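Local atomic coordinates of choline dehydrogenase and related flavoproteins (Aspergillus oryzae, PDB entry 3Q9T), a protein that oxidises formate as a formate oxidase of the glucose-methanol-choline oxidoreductase family, using a modified flavin, 8-formyl-FAD, as its cofactor. Residues T402-H407 with R504-F509; V310-R315 with L417-D422; D75-I80 with A500-C505. All coordinates share one frame; numbering follows the deposited sequence.

Interaction 1: T402-H407 with R504-F509; sequences TAFQWH and RCQTAF. With FAY ([(2R,3S,4R,5R)-5-(6-amino-9H-purin-9-yl)-3,4-dihydroxytetrahydrofuran-2-yl]methyl (2R,3S,4S)-5-(8-formyl-7-methyl-2,4-dioxo-3,4-dihydrobenzo[g]pteridin-10(2H)-yl)-2,3,4-trihydroxypentyl dihydrogen diphosphate), chain D.
Gln-506 is the centre of the dense part of this contact, where a loop, 402-407, lies against the short strand 506-507. The backbone puts its CB over the six-membered ring of Trp-406, 3.7 Å from the centroid, a CH-pi contact almost on the ring normal. From there CG, in the crowded position between backbone N and carbonyl carbon (chi1 59°), and an extended chain (chi2 172°) carry the amide on toward Ala-403 O. The carboxamide is tilted about 36° to the indole, with OE1 over the face, toward the rim. One amide nitrogen serves two carbonyls: Gln-506 NE2 donates to Ala-403 O at 3.2 Å, across the contact, and to Thr-507 O at 3.1 Å in its own segment, both oxygens lying in the amide plane, which fixes its rotation. Ala-403 O is gripped twice, since Trp-406 NE1 also donates to it at 2.8 Å, from well above the carbonyl plane. Thr-507 CG2 meets the indole at its edge, near CH2, while Thr-507 OG1 closes an ST turn with Phe-509 N and is bonded to Asp-306. Phe-509 CZ packs near Trp-406 CZ2, Phe-404 CE1 lies at the edge of the Phe-509 ring, and over one face of that ring comes the flavin methyl, Phe-509 CD1 to FAY C7M 3.5 Å; the opposite face is turned to Thr-507 O.

Toward Arg-504 the packing gives way to water. One water donates to Gln-506 OE1 and accepts from Trp-406 N at 2.9 Å, while another accepts from both Gln-405 NE2 and Arg-504 NH1, bridging side chains that do not touch. Behind the contact, strand 308-316 pairs with strand 506-507 and offers Pro-311 to both Phe-404 and Gln-506; strand 415-423 backs Phe-404 through Thr-418 and Val-420.

Interaction 2: V310-R315 with L417-D422; sequences VPFVLR and LTVVVD
Phe-312 and Val-419 form a hydrogen-bonded antiparallel pair whose side chains leave the sheet alongside one another on one face. With CG of Phe-312 in the crowded position between backbone N and carbonyl carbon (chi1 70°), the ring leans across to the neighbouring strand and presents a face to the valine: Val-419 CB stands 3.8 Å from the ring centroid, a CH-pi contact displaced toward the rim. Val-421, crossing obliquely, meets the same ring at its edge, with its CG2 3.7 Å from Phe-312 CE2. Beneath this apolar face the backbones are stitched by paired bonds, Phe-312 N to Val-419 O and Val-419 N to Phe-312 O both 2.9 Å, and by the Leu-314 and Leu-417 pair, whose bond from Leu-417 N to Leu-314 O is 2.8 Å. The other face carries Val-313 and Thr-418, where Val-313 CG2 lies 3.6 Å from Thr-418 OG1, a hydroxyl whose polar partners are Met-399 O and Gly-401 N. Helix 454-473 covers the Phe-312 face, bringing Tyr-468 to its ring and Leu-471 to Val-419. This is a buried antiparallel ladder within a large mixed sheet, backed by a helix, as in the substrate-binding domain of GMC oxidoreductases.

Interaction 3: D75-I80 with A500-C505; sequences DDYERI and AVLDRC
A chain of short polar contacts joins the hairpin strand 77-81 to the C-terminal end of helix 494-504. Tyr-77 OH donates to Asp-503 OD1 at 2.5 Å, using the anti lone pair of a carboxylate turned nearly perpendicular (81°) to the phenol ring. The same hydroxyl accepts from Arg-79 NE at 2.7 Å, in the guanidinium plane, so two bonds hold it. Arg-79, bent at chi3 (60°), turns its NH2 to a carbonyl of the last turn, Leu-502 O, at 2.9 Å, and to Cys-505 O, just past the helix end, at 2.7 Å, each bond along a carbonyl lone pair. A positive group here probably suits the negative end of the helix dipole. Leu-502 CB sits over the centre of the Tyr-77 ring, 4.0 Å from its centroid, and Leu-502 CD1 reaches Tyr-77 CB.

Further out, Glu-81 forms a salt bridge with Arg-79 NH1, while Asp-503 OD2 is bonded to His-407 of the second subunit. Asp-76 is bridged to Arg-74 and bonded to His-498. Strand 67-74 pairs with strand 77-81 and lays Val-72 against Tyr-77 and Cys-505; behind the helix, Val-501 rests on Val-310 of strand 308-316 and on Met-460 of helix 454-473.

In the fold
Interaction 1 shares its side of the chain's centre with each of the other two, and is directly continuous with one of them. Interactions 1 and 3 share Arg-504 and Cys-505, where helix 494-504 runs into strand 506-507, and their centres are about 12 Å apart. Interaction 2 lies about 10 Å from interaction 1 and about 17 Å from interaction 3, centre to centre; its strand 308-316 neighbours strand 506-507 in one large sheet. Along the chain the order is 75-80, 310-315, 402-407, 417-422 and then 500-509, so distant parts of the sequence converge. Interaction 1 touches the flavin methyl through Phe-509, and interactions 1 and 3 both touch the second subunit, so the region lies between flavin and subunit interface.

Interaction 1: T402-H407 with R504-F509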
loop_
_atom_site.group_PDB
_atom_site.type_symbol
_atom_site.label_atom_id
_atom_site.label_comp_id
_atom_site.label_asym_id
_atom_site.label_seq_id
_atom_site.Cartn_x
_atom_site.Cartn_y
_atom_site.Cartn_z
ATOM N N THR A 402 16.078 8.440 -7.232
ATOM C CA THR A 402 15.387 7.224 -6.810
ATOM C C THR A 402 14.676 7.447 -5.498
ATOM O O THR A 402 13.635 6.855 -5.276
ATOM C CB THR A 402 16.344 6.037 -6.619
ATOM O OG1 THR A 402 17.475 6.470 -5.855
ATOM C CG2 THR A 402 16.819 5.507 -7.975
ATOM N N ALA A 403 15.247 8.289 -4.631
ATOM C CA ALA A 403 14.646 8.557 -3.320
ATOM C C ALA A 403 13.269 9.205 -3.422
ATOM O O ALA A 403 12.520 9.236 -2.445
ATOM C CB ALA A 403 15.569 9.424 -2.461
ATOM N N PHE A 404 12.942 9.735 -4.599
ATOM C CA PHE A 404 11.689 10.464 -4.779
ATOM C C PHE A 404 10.794 9.864 -5.856
ATOM O O PHE A 404 9.915 10.539 -6.372
ATOM C CB PHE A 404 11.978 11.919 -5.124
ATOM C CG PHE A 404 12.715 12.658 -4.050
ATOM C CD1 PHE A 404 12.049 13.100 -2.919
ATOM C CD2 PHE A 404 14.079 12.912 -4.171
ATOM C CE1 PHE A 404 12.717 13.787 -1.928
ATOM C CE2 PHE A 404 14.760 13.621 -3.170
ATOM C CZ PHE A 404 14.065 14.052 -2.051
ATOM N N GLN A 405 11.031 8.599 -6.192
ATOM C CA GLN A 405 10.306 7.908 -7.257
ATOM C C GLN A 405 10.212 6.451 -6.848
ATOM O O GLN A 405 10.907 5.583 -7.383
ATOM C CB GLN A 405 11.053 8.006 -8.590
ATOM C CG GLN A 405 11.078 9.381 -9.215
ATOM C CD GLN A 405 9.738 9.808 -9.779
ATOM O OE1 GLN A 405 9.501 9.673 -10.971
ATOM N NE2 GLN A 405 8.863 10.340 -8.930
ATOM N N TRP A 406 9.358 6.189 -5.876
ATOM C CA TRP A 406 9.383 4.909 -5.184
ATOM C C TRP A 406 8.813 3.775 -6.032
ATOM O O TRP A 406 9.086 2.614 -5.767
ATOM C CB TRP A 406 8.619 5.015 -3.865
ATOM C CG TRP A 406 9.294 5.842 -2.833
ATOM C CD1 TRP A 406 10.503 6.476 -2.935
ATOM C CD2 TRP A 406 8.807 6.118 -1.522
ATOM N NE1 TRP A 406 10.792 7.130 -1.767
ATOM C CE2 TRP A 406 9.768 6.927 -0.883
ATOM C CE3 TRP A 406 7.651 5.757 -0.822
ATOM C CZ2 TRP A 406 9.609 7.382 0.416
ATOM C CZ3 TRP A 406 7.494 6.213 0.469
ATOM C CH2 TRP A 406 8.473 7.012 1.076
ATOM N N HIS A 407 8.017 4.095 -7.050
ATOM C CA HIS A 407 7.399 3.012 -7.824
ATOM C C HIS A 407 7.752 2.974 -9.292
ATOM O O HIS A 407 7.259 2.111 -10.001
ATOM C CB HIS A 407 5.874 2.986 -7.633
ATOM C CG HIS A 407 5.463 2.626 -6.241
ATOM N ND1 HIS A 407 5.384 1.322 -5.801
ATOM C CD2 HIS A 407 5.155 3.402 -5.173
ATOM C CE1 HIS A 407 5.016 1.309 -4.531
ATOM N NE2 HIS A 407 4.878 2.559 -4.124
ATOM N N ARG A 504 0.813 9.026 -5.664
ATOM C CA ARG A 504 2.190 9.323 -6.013
ATOM C C ARG A 504 2.948 10.044 -4.912
ATOM O O ARG A 504 4.159 10.291 -5.036
ATOM C CB ARG A 504 2.215 10.201 -7.248
ATOM C CG ARG A 504 1.999 9.470 -8.524
ATOM C CD ARG A 504 3.036 9.953 -9.494
ATOM N NE ARG A 504 2.394 10.646 -10.573
ATOM C CZ ARG A 504 3.034 11.274 -11.547
ATOM N NH1 ARG A 504 4.360 11.343 -11.552
ATOM N NH2 ARG A 504 2.323 11.857 -12.503
ATOM N N CYS A 505 2.237 10.419 -3.857
ATOM C CA CYS A 505 2.857 11.191 -2.795
ATOM C C CYS A 505 3.736 10.280 -1.942
ATOM O O CYS A 505 3.590 9.058 -1.975
ATOM C CB CYS A 505 1.788 11.843 -1.920
ATOM S SG CYS A 505 0.955 10.676 -0.821
ATOM N N GLN A 506 4.647 10.886 -1.185
ATOM C CA GLN A 506 5.485 10.154 -0.238
ATOM C C GLN A 506 5.811 11.096 0.892
ATOM O O GLN A 506 5.519 12.291 0.811
ATOM C CB GLN A 506 6.805 9.697 -0.893
ATOM C CG GLN A 506 7.628 10.847 -1.434
ATOM C CD GLN A 506 8.994 10.415 -1.905
ATOM O OE1 GLN A 506 9.146 9.847 -2.999
ATOM N NE2 GLN A 506 10.004 10.656 -1.070
ATOM N N THR A 507 6.434 10.567 1.939
ATOM C CA THR A 507 7.013 11.406 2.982
ATOM C C THR A 507 8.089 12.299 2.383
ATOM O O THR A 507 8.860 11.860 1.530
ATOM C CB THR A 507 7.658 10.551 4.100
ATOM O OG1 THR A 507 8.244 11.414 5.081
ATOM C CG2 THR A 507 8.750 9.636 3.527
ATOM N N ALA A 508 8.151 13.554 2.818
ATOM C CA ALA A 508 9.285 14.395 2.439
ATOM C C ALA A 508 10.436 14.198 3.436
ATOM O O ALA A 508 11.406 14.940 3.422
ATOM C CB ALA A 508 8.866 15.859 2.357
ATOM N N PHE A 509 10.299 13.189 4.300
ATOM C CA PHE A 509 11.330 12.788 5.278
ATOM C C PHE A 509 11.459 13.708 6.504
ATOM O O PHE A 509 12.523 13.767 7.114
ATOM C CB PHE A 509 12.700 12.598 4.605
ATOM C CG PHE A 509 12.677 11.643 3.426
ATOM C CD1 PHE A 509 12.494 10.280 3.619
ATOM C CD2 PHE A 509 12.847 12.109 2.133
ATOM C CE1 PHE A 509 12.475 9.393 2.547
ATOM C CE2 PHE A 509 12.831 11.227 1.055
ATOM C CZ PHE A 509 12.654 9.869 1.265
HETATM P P FAY D . 16.616 12.987 15.211
HETATM N N1 FAY D . 16.163 17.321 6.953
HETATM C C2 FAY D . 16.814 18.423 6.403
HETATM O O2 FAY D . 16.945 19.450 7.058
HETATM N N3 FAY D . 17.704 18.237 5.366
HETATM C C4 FAY D . 17.525 17.164 4.530
HETATM O O4 FAY D . 17.731 17.343 3.314
HETATM N N5 FAY D . 16.682 14.948 4.257
HETATM C C6 FAY D . 16.372 12.624 4.113
HETATM C C7 FAY D . 16.098 11.396 4.689
HETATM C C8 FAY D . 15.756 11.333 6.044
HETATM O O8 FAY D . 15.557 9.896 7.884
HETATM C C9 FAY D . 15.817 12.494 6.826
HETATM P PA FAY D . 17.654 10.494 14.368
HETATM C "C1'" FAY D . 15.618 14.922 8.471
HETATM C C10 FAY D . 16.150 16.122 6.281
HETATM N N10 FAY D . 15.869 14.933 6.961
HETATM N N1A FAY D . 17.991 1.258 20.215
HETATM O O1A FAY D . 17.060 9.428 13.509
HETATM C C1B FAY D . 18.899 5.472 17.216
HETATM O O1P FAY D . 17.748 13.275 16.168
HETATM C "C2'" FAY D . 16.939 14.899 9.275
HETATM O "O2'" FAY D . 17.769 13.966 8.683
HETATM C C2A FAY D . 19.189 1.926 20.039
HETATM O O2A FAY D . 18.663 11.351 13.667
HETATM C C2B FAY D . 18.903 5.536 15.699
HETATM O O2B FAY D . 19.740 4.564 15.100
HETATM O O2P FAY D . 15.287 13.442 15.786
HETATM C "C3'" FAY D . 16.973 14.700 10.826
HETATM O "O3'" FAY D . 18.026 13.873 11.316
HETATM N N3A FAY D . 19.262 3.029 19.203
HETATM C C3B FAY D . 19.432 6.934 15.462
HETATM O O3B FAY D . 20.835 6.902 15.544
HETATM O O3P FAY D . 16.491 11.398 14.977
HETATM C "C4'" FAY D . 15.692 14.204 11.448
HETATM O "O4'" FAY D . 14.664 15.050 10.940
HETATM C C4A FAY D . 18.146 3.458 18.559
HETATM C C4B FAY D . 18.939 7.711 16.658
HETATM O O4B FAY D . 18.514 6.761 17.620
HETATM C C4X FAY D . 16.732 16.100 4.999
HETATM C "C5'" FAY D . 15.775 14.249 12.994
HETATM O "O5'" FAY D . 16.841 13.608 13.711
HETATM C C5A FAY D . 16.930 2.804 18.732
HETATM C C5B FAY D . 17.812 8.652 16.280
HETATM O O5B FAY D . 18.377 9.763 15.629
HETATM C C5X FAY D . 16.214 13.795 4.848
HETATM C C6A FAY D . 16.849 1.688 19.563
HETATM N N6A FAY D . 15.703 0.999 19.651
HETATM N N7A FAY D . 16.005 3.442 17.985
HETATM C C7M FAY D . 15.993 10.192 3.783
HETATM C C8A FAY D . 16.588 4.483 17.355
HETATM C C8M FAY D . 15.852 10.018 6.716
HETATM C C9A FAY D . 15.996 13.744 6.235
HETATM N N9A FAY D . 17.909 4.500 17.695
HETATM O O HOH W 1 5.853 10.821 -8.749
HETATM O O HOH W 2 7.640 8.224 -4.677
#

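Interaction 2: V310-R315 with L417-D422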
loop_
_atom_site.group_PDB
_atom_site.type_symbol
_atom_site.label_atom_id
_atom_site.label_comp_id
_atom_site.label_asym_id
_atom_site.label_seq_id
_atom_site.Cartn_x
_atom_site.Cartn_y
_atom_site.Cartn_z
ATOM N N VAL A 310 4.783 15.349 -3.291
ATOM C CA VAL A 310 4.577 14.681 -4.570
ATOM C C VAL A 310 5.697 15.057 -5.539
ATOM O O VAL A 310 5.657 16.107 -6.170
ATOM C CB VAL A 310 3.188 14.978 -5.192
ATOM C CG1 VAL A 310 3.101 14.401 -6.610
ATOM C CG2 VAL A 310 2.085 14.418 -4.307
ATOM N N PRO A 311 6.719 14.206 -5.641
ATOM C CA PRO A 311 7.773 14.516 -6.607
ATOM C C PRO A 311 7.334 14.154 -8.016
ATOM O O PRO A 311 6.464 13.303 -8.199
ATOM C CB PRO A 311 8.927 13.595 -6.185
ATOM C CG PRO A 311 8.519 12.990 -4.864
ATOM C CD PRO A 311 7.031 13.016 -4.838
ATOM N N PHE A 312 7.946 14.791 -9.003
ATOM C CA PHE A 312 7.722 14.428 -10.389
ATOM C C PHE A 312 8.987 14.654 -11.209
ATOM O O PHE A 312 9.772 15.563 -10.923
ATOM C CB PHE A 312 6.516 15.187 -10.965
ATOM C CG PHE A 312 6.742 16.656 -11.160
ATOM C CD1 PHE A 312 7.398 17.128 -12.286
ATOM C CD2 PHE A 312 6.268 17.577 -10.229
ATOM C CE1 PHE A 312 7.586 18.496 -12.476
ATOM C CE2 PHE A 312 6.455 18.940 -10.417
ATOM C CZ PHE A 312 7.115 19.400 -11.550
ATOM N N VAL A 313 9.189 13.808 -12.210
ATOM C CA VAL A 313 10.394 13.871 -13.040
ATOM C C VAL A 313 10.122 14.400 -14.457
ATOM O O VAL A 313 9.169 13.987 -15.118
ATOM C CB VAL A 313 11.049 12.492 -13.168
ATOM C CG1 VAL A 313 12.137 12.507 -14.261
ATOM C CG2 VAL A 313 11.614 12.036 -11.814
ATOM N N LEU A 314 10.965 15.323 -14.913
ATOM C CA LEU A 314 10.978 15.714 -16.310
ATOM C C LEU A 314 12.263 15.248 -16.983
ATOM O O LEU A 314 13.349 15.394 -16.435
ATOM C CB LEU A 314 10.878 17.232 -16.455
ATOM C CG LEU A 314 9.668 17.897 -15.817
ATOM C CD1 LEU A 314 9.696 19.405 -16.112
ATOM C CD2 LEU A 314 8.406 17.235 -16.352
ATOM N N ARG A 315 12.140 14.710 -18.188
ATOM C CA ARG A 315 13.308 14.507 -19.016
ATOM C C ARG A 315 13.676 15.867 -19.591
ATOM O O ARG A 315 12.823 16.632 -20.033
ATOM C CB ARG A 315 13.053 13.488 -20.120
ATOM C CG ARG A 315 14.233 13.317 -21.059
ATOM C CD ARG A 315 13.996 12.175 -22.022
ATOM N NE ARG A 315 15.149 11.940 -22.881
ATOM C CZ ARG A 315 15.714 10.751 -23.056
ATOM N NH1 ARG A 315 15.235 9.696 -22.413
ATOM N NH2 ARG A 315 16.763 10.614 -23.862
ATOM N N LEU A 417 15.298 16.097 -14.489
ATOM C CA LEU A 417 15.142 16.936 -13.317
ATOM C C LEU A 417 14.115 16.243 -12.418
ATOM O O LEU A 417 13.100 15.752 -12.899
ATOM C CB LEU A 417 14.654 18.323 -13.731
ATOM C CG LEU A 417 14.011 19.212 -12.659
ATOM C CD1 LEU A 417 15.037 19.735 -11.665
ATOM C CD2 LEU A 417 13.281 20.368 -13.315
ATOM N N THR A 418 14.382 16.178 -11.121
ATOM C CA THR A 418 13.387 15.674 -10.178
ATOM C C THR A 418 12.896 16.823 -9.295
ATOM O O THR A 418 13.650 17.344 -8.474
ATOM C CB THR A 418 13.948 14.545 -9.284
ATOM O OG1 THR A 418 14.462 13.481 -10.097
ATOM C CG2 THR A 418 12.858 13.997 -8.354
ATOM N N VAL A 419 11.642 17.228 -9.480
ATOM C CA VAL A 419 11.069 18.317 -8.696
ATOM C C VAL A 419 10.326 17.740 -7.504
ATOM O O VAL A 419 9.375 16.972 -7.664
ATOM C CB VAL A 419 10.052 19.160 -9.515
ATOM C CG1 VAL A 419 9.412 20.222 -8.637
ATOM C CG2 VAL A 419 10.713 19.793 -10.714
ATOM N N VAL A 420 10.756 18.102 -6.303
ATOM C CA VAL A 420 10.077 17.638 -5.110
ATOM C C VAL A 420 9.060 18.702 -4.668
ATOM O O VAL A 420 9.434 19.787 -4.215
ATOM C CB VAL A 420 11.085 17.312 -3.982
ATOM C CG1 VAL A 420 10.371 16.712 -2.805
ATOM C CG2 VAL A 420 12.152 16.347 -4.488
ATOM N N VAL A 421 7.778 18.405 -4.841
ATOM C CA VAL A 421 6.738 19.338 -4.415
ATOM C C VAL A 421 6.320 18.996 -2.980
ATOM O O VAL A 421 5.565 18.047 -2.708
ATOM C CB VAL A 421 5.550 19.391 -5.408
ATOM C CG1 VAL A 421 4.611 20.525 -5.056
ATOM C CG2 VAL A 421 6.069 19.601 -6.809
ATOM N N ASP A 422 6.886 19.763 -2.059
ATOM C CA ASP A 422 6.763 19.509 -0.638
ATOM C C ASP A 422 5.746 20.485 -0.022
ATOM O O ASP A 422 6.009 21.684 0.050
ATOM C CB ASP A 422 8.148 19.700 -0.023
ATOM C CG ASP A 422 8.167 19.521 1.474
ATOM O OD1 ASP A 422 7.093 19.608 2.114
ATOM O OD2 ASP A 422 9.278 19.322 2.018
#

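Interaction 3: D75-I80 with A500-C505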
loop_
_atom_site.group_PDB
_atom_site.type_symbol
_atom_site.label_atom_id
_atom_site.label_comp_id
_atom_site.label_asym_id
_atom_site.label_seq_id
_atom_site.Cartn_x
_atom_site.Cartn_y
_atom_site.Cartn_z
ATOM N N ASP A 75 -10.756 7.129 3.856
ATOM C CA ASP A 75 -11.790 6.168 3.477
ATOM C C ASP A 75 -11.707 5.776 1.982
ATOM O O ASP A 75 -11.970 4.636 1.628
ATOM C CB ASP A 75 -13.193 6.693 3.836
ATOM C CG ASP A 75 -13.554 6.488 5.323
ATOM O OD1 ASP A 75 -12.731 5.895 6.057
ATOM O OD2 ASP A 75 -14.670 6.902 5.758
ATOM N N ASP A 76 -11.352 6.717 1.110
ATOM C CA ASP A 76 -11.269 6.425 -0.319
ATOM C C ASP A 76 -9.910 5.876 -0.771
ATOM O O ASP A 76 -9.747 5.512 -1.928
ATOM C CB ASP A 76 -11.642 7.648 -1.170
ATOM C CG ASP A 76 -10.672 8.850 -0.982
ATOM O OD1 ASP A 76 -9.702 8.759 -0.184
ATOM O OD2 ASP A 76 -10.905 9.898 -1.638
ATOM N N TYR A 77 -8.936 5.811 0.129
ATOM C CA TYR A 77 -7.575 5.442 -0.274
ATOM C C TYR A 77 -6.659 5.129 0.921
ATOM O O TYR A 77 -6.734 5.792 1.957
ATOM C CB TYR A 77 -6.970 6.547 -1.168
ATOM C CG TYR A 77 -5.605 6.205 -1.736
ATOM C CD1 TYR A 77 -4.449 6.438 -0.993
ATOM C CD2 TYR A 77 -5.472 5.640 -2.994
ATOM C CE1 TYR A 77 -3.196 6.123 -1.488
ATOM C CE2 TYR A 77 -4.203 5.320 -3.514
ATOM C CZ TYR A 77 -3.068 5.568 -2.747
ATOM O OH TYR A 77 -1.804 5.259 -3.209
ATOM N N GLU A 78 -5.819 4.102 0.781
ATOM C CA GLU A 78 -4.816 3.771 1.799
ATOM C C GLU A 78 -3.593 3.081 1.193
ATOM O O GLU A 78 -3.709 2.113 0.428
ATOM C CB GLU A 78 -5.416 2.929 2.932
ATOM C CG GLU A 78 -4.452 2.633 4.108
ATOM C CD GLU A 78 -5.163 2.003 5.308
ATOM O OE1 GLU A 78 -4.497 1.528 6.255
ATOM O OE2 GLU A 78 -6.406 1.995 5.310
ATOM N N ARG A 79 -2.415 3.590 1.538
ATOM C CA ARG A 79 -1.177 3.009 1.045
ATOM C C ARG A 79 -0.167 2.872 2.184
ATOM O O ARG A 79 -0.034 3.756 3.026
ATOM C CB ARG A 79 -0.610 3.870 -0.073
ATOM C CG ARG A 79 0.756 3.466 -0.567
ATOM C CD ARG A 79 0.892 3.832 -2.033
ATOM N NE ARG A 79 0.740 5.263 -2.280
ATOM C CZ ARG A 79 1.699 6.159 -2.045
ATOM N NH1 ARG A 79 2.866 5.773 -1.557
ATOM N NH2 ARG A 79 1.501 7.441 -2.296
ATOM N N ILE A 80 0.536 1.756 2.203
ATOM C CA ILE A 80 1.571 1.538 3.186
ATOM C C ILE A 80 2.840 1.352 2.374
ATOM O O ILE A 80 2.796 0.833 1.263
ATOM C CB ILE A 80 1.252 0.339 4.090
ATOM C CG1 ILE A 80 2.356 0.137 5.139
ATOM C CG2 ILE A 80 1.034 -0.928 3.246
ATOM C CD1 ILE A 80 2.074 -1.046 6.099
ATOM N N ALA A 500 -3.870 11.023 -8.582
ATOM C CA ALA A 500 -2.435 11.213 -8.776
ATOM C C ALA A 500 -1.723 11.635 -7.488
ATOM O O ALA A 500 -0.678 11.087 -7.147
ATOM C CB ALA A 500 -2.183 12.247 -9.872
ATOM N N VAL A 501 -2.287 12.608 -6.776
ATOM C CA VAL A 501 -1.659 13.104 -5.554
ATOM C C VAL A 501 -1.576 12.004 -4.489
ATOM O O VAL A 501 -0.516 11.741 -3.921
ATOM C CB VAL A 501 -2.407 14.331 -5.006
ATOM C CG1 VAL A 501 -1.919 14.681 -3.625
ATOM C CG2 VAL A 501 -2.236 15.516 -5.951
ATOM N N LEU A 502 -2.696 11.338 -4.238
ATOM C CA LEU A 502 -2.718 10.280 -3.241
ATOM C C LEU A 502 -1.792 9.127 -3.617
ATOM O O LEU A 502 -1.109 8.559 -2.762
ATOM C CB LEU A 502 -4.142 9.767 -2.997
ATOM C CG LEU A 502 -5.157 10.813 -2.523
ATOM C CD1 LEU A 502 -6.522 10.194 -2.409
ATOM C CD2 LEU A 502 -4.738 11.455 -1.192
ATOM N N ASP A 503 -1.769 8.775 -4.887
ATOM C CA ASP A 503 -1.079 7.562 -5.298
ATOM C C ASP A 503 0.408 7.773 -5.531
ATOM O O ASP A 503 1.181 6.814 -5.586
ATOM C CB ASP A 503 -1.730 6.955 -6.546
ATOM C CG ASP A 503 -1.417 5.489 -6.691
ATOM O OD1 ASP A 503 -1.497 4.766 -5.672
ATOM O OD2 ASP A 503 -1.070 5.061 -7.808
ATOM N N ARG A 504 0.813 9.026 -5.664
ATOM C CA ARG A 504 2.190 9.323 -6.013
ATOM C C ARG A 504 2.948 10.044 -4.912
ATOM O O ARG A 504 4.159 10.291 -5.036
ATOM C CB ARG A 504 2.215 10.201 -7.248
ATOM C CG ARG A 504 1.999 9.470 -8.524
ATOM C CD ARG A 504 3.036 9.953 -9.494
ATOM N NE ARG A 504 2.394 10.646 -10.573
ATOM C CZ ARG A 504 3.034 11.274 -11.547
ATOM N NH1 ARG A 504 4.360 11.343 -11.552
ATOM N NH2 ARG A 504 2.323 11.857 -12.503
ATOM N N CYS A 505 2.237 10.419 -3.857
ATOM C CA CYS A 505 2.857 11.191 -2.795
ATOM C C CYS A 505 3.736 10.280 -1.942
ATOM O O CYS A 505 3.590 9.058 -1.975
ATOM C CB CYS A 505 1.788 11.843 -1.920
ATOM S SG CYS A 505 0.955 10.676 -0.821
#